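Local coordinates for protein ribokinase (Thermotoga maritima, PDB 1VM7) that probably phosphorylates D-ribose at O-5, using ATP and a divalent cation, most likely magnesium, to give D-ribose 5-phosphate, at residues 178-182 with 215-221. Numbering follows the deposited sequence.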
loop_
_atom_site.group_PDB
_atom_site.type_symbol
_atom_site.label_atom_id
_atom_site.label_comp_id
_atom_site.label_asym_id
_atom_site.label_seq_id
_atom_site.Cartn_x
_atom_site.Cartn_y
_atom_site.Cartn_z
ATOM N N GLU A 178 -5.785 1.830 -32.959
ATOM C CA GLU A 178 -5.072 2.245 -34.161
ATOM C C GLU A 178 -5.304 3.697 -34.565
ATOM O O GLU A 178 -4.487 4.313 -35.258
ATOM C CB GLU A 178 -5.529 1.358 -35.333
ATOM C CG GLU A 178 -4.714 1.510 -36.601
ATOM C CD GLU A 178 -4.954 0.370 -37.558
ATOM O OE1 GLU A 178 -6.127 0.142 -37.911
ATOM O OE2 GLU A 178 -3.986 -0.320 -37.939
ATOM N N GLU A 179 -6.441 4.243 -34.154
ATOM C CA GLU A 179 -6.861 5.549 -34.630
ATOM C C GLU A 179 -5.879 6.645 -34.231
ATOM O O GLU A 179 -5.769 7.655 -34.930
ATOM C CB GLU A 179 -8.273 5.884 -34.126
ATOM C CG GLU A 179 -8.908 7.125 -34.749
ATOM C CD GLU A 179 -10.170 7.603 -34.007
ATOM O OE1 GLU A 179 -10.776 6.821 -33.222
ATOM O OE2 GLU A 179 -10.559 8.776 -34.218
ATOM N N ILE A 180 -5.165 6.448 -33.113
ATOM C CA ILE A 180 -4.324 7.496 -32.560
ATOM C C ILE A 180 -3.126 7.831 -33.443
ATOM O O ILE A 180 -2.695 8.985 -33.492
ATOM C CB ILE A 180 -3.842 7.147 -31.101
ATOM C CG1 ILE A 180 -3.314 8.389 -30.395
ATOM C CG2 ILE A 180 -2.787 6.022 -31.100
ATOM C CD1 ILE A 180 -3.372 8.275 -28.937
ATOM N N PHE A 181 -2.622 6.844 -34.168
ATOM C CA PHE A 181 -1.303 6.935 -34.803
ATOM C C PHE A 181 -1.193 8.038 -35.853
ATOM O O PHE A 181 -0.178 8.716 -35.930
ATOM C CB PHE A 181 -0.922 5.565 -35.384
ATOM C CG PHE A 181 -0.790 4.491 -34.339
ATOM C CD1 PHE A 181 0.202 4.574 -33.372
ATOM C CD2 PHE A 181 -1.664 3.417 -34.293
ATOM C CE1 PHE A 181 0.336 3.602 -32.394
ATOM C CE2 PHE A 181 -1.530 2.442 -33.322
ATOM C CZ PHE A 181 -0.519 2.547 -32.359
ATOM N N GLN A 182 -2.246 8.210 -36.645
ATOM C CA GLN A 182 -2.278 9.216 -37.717
ATOM C C GLN A 182 -2.173 10.652 -37.175
ATOM O O GLN A 182 -1.766 11.567 -37.897
ATOM C CB GLN A 182 -3.571 9.082 -38.545
ATOM C CG GLN A 182 -4.799 9.506 -37.744
ATOM C CD GLN A 182 -6.091 9.001 -38.300
ATOM O OE1 GLN A 182 -6.479 9.384 -39.393
ATOM N NE2 GLN A 182 -6.793 8.164 -37.533
ATOM N N PHE A 215 4.545 2.194 -38.825
ATOM C CA PHE A 215 3.847 3.254 -38.128
ATOM C C PHE A 215 3.826 4.548 -38.944
ATOM O O PHE A 215 2.809 5.240 -38.996
ATOM C CB PHE A 215 4.419 3.466 -36.736
ATOM C CG PHE A 215 3.894 2.486 -35.753
ATOM C CD1 PHE A 215 2.526 2.468 -35.457
ATOM C CD2 PHE A 215 4.727 1.559 -35.154
ATOM C CE1 PHE A 215 2.000 1.557 -34.565
ATOM C CE2 PHE A 215 4.207 0.631 -34.252
ATOM C CZ PHE A 215 2.835 0.633 -33.954
ATOM N N LEU A 216 4.930 4.835 -39.628
ATOM C CA LEU A 216 4.959 5.931 -40.599
ATOM C C LEU A 216 3.821 5.808 -41.624
ATOM O O LEU A 216 3.220 6.822 -41.989
ATOM C CB LEU A 216 6.286 5.999 -41.361
ATOM C CG LEU A 216 7.574 6.335 -40.624
ATOM C CD1 LEU A 216 8.722 6.430 -41.600
ATOM C CD2 LEU A 216 7.437 7.631 -39.834
ATOM N N GLU A 217 3.518 4.585 -42.065
ATOM C CA GLU A 217 2.427 4.356 -43.008
ATOM C C GLU A 217 1.036 4.637 -42.452
ATOM O O GLU A 217 0.108 4.889 -43.232
ATOM C CB GLU A 217 2.455 2.938 -43.584
ATOM C CG GLU A 217 3.493 2.751 -44.654
ATOM C CD GLU A 217 3.259 1.507 -45.457
ATOM O OE1 GLU A 217 2.477 0.644 -45.020
ATOM O OE2 GLU A 217 3.843 1.394 -46.545
ATOM N N LEU A 218 0.875 4.536 -41.136
ATOM C CA LEU A 218 -0.404 4.861 -40.501
ATOM C C LEU A 218 -0.561 6.380 -40.260
ATOM O O LEU A 218 -1.620 6.834 -39.818
ATOM C CB LEU A 218 -0.557 4.118 -39.172
ATOM C CG LEU A 218 -0.585 2.589 -39.190
ATOM C CD1 LEU A 218 -0.730 2.070 -37.754
ATOM C CD2 LEU A 218 -1.708 2.082 -40.056
ATOM N N GLY A 219 0.509 7.135 -40.517
ATOM C CA GLY A 219 0.496 8.583 -40.438
ATOM C C GLY A 219 1.393 9.169 -39.365
ATOM O O GLY A 219 1.505 10.390 -39.256
ATOM N N VAL A 220 2.029 8.314 -38.566
ATOM C CA VAL A 220 2.950 8.787 -37.536
ATOM C C VAL A 220 4.076 9.495 -38.252
ATOM O O VAL A 220 4.629 8.952 -39.173
ATOM C CB VAL A 220 3.567 7.606 -36.711
ATOM C CG1 VAL A 220 4.660 8.109 -35.771
ATOM C CG2 VAL A 220 2.489 6.837 -35.966
ATOM N N LYS A 221 4.438 10.690 -37.813
ATOM C CA LYS A 221 5.441 11.478 -38.526
ATOM C C LYS A 221 6.870 11.043 -38.190
ATOM O O LYS A 221 7.725 11.005 -39.062
ATOM C CB LYS A 221 5.251 12.978 -38.212
ATOM C CG LYS A 221 3.849 13.534 -38.582
ATOM C CD LYS A 221 3.636 13.605 -40.116
ATOM C CE LYS A 221 2.189 13.953 -40.494
ATOM N NZ LYS A 221 1.291 12.736 -40.542
HETATM O O HOH W 1 -1.561 11.798 -40.852
#
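Gln182 and Gly219 bring the two backbones closest, their CA atoms 3.9 Å apart where a turn of helical conformation meets the end of helix 208-217, with no direct hydrogen bond between the segments. Gly219 has no CB to come between the chains, and its positive phi, at which a CB would be jammed against the preceding carbonyl, belongs to a Schellman motif, with Gly219 N bonded to Leu216 O and Val220 N to Phe215 O, an oxygen that also takes Leu218 N from the other face of its plane. Phe181 carries the apolar part. With CG anti to its own carbonyl carbon (chi1 -63°), its ring reaches across to Phe215, whose CE1 lies over one face, offset toward the rim, 3.4 Å from Phe181 CE1. The planes meet obliquely, at 47°, while CG2 of Ile180 sits over the centre of the opposite face. Leu218 runs alongside, bringing CD1 to 3.8 Å from Phe181 CD2, and Val220 CG2 touches the Phe181 CB. In the alpha/beta fold of the PfkB kinases, this contact joins the loop between strands 165-168 and 186-187 to the helix end leading into strand 222-226. The two rings also make edge-to-face contacts with helix 191-202, Phe181 with Phe201 and Phe215 with Phe202. An alanine in place of Phe181 would probably open a gap between Ile180 and Phe215, depriving Leu218 CD1 of an aromatic neighbour. At the exposed margin the link is polar: a water donates to Gln182 O and accepts from Lys221 NZ, which also bonds Gly219 O in its carbonyl plane at 2.7 Å. The Gln182 side chain turns back on its own segment, where NE2 meets Glu179 O at 2.8 Å in a nearly straight bond (170°).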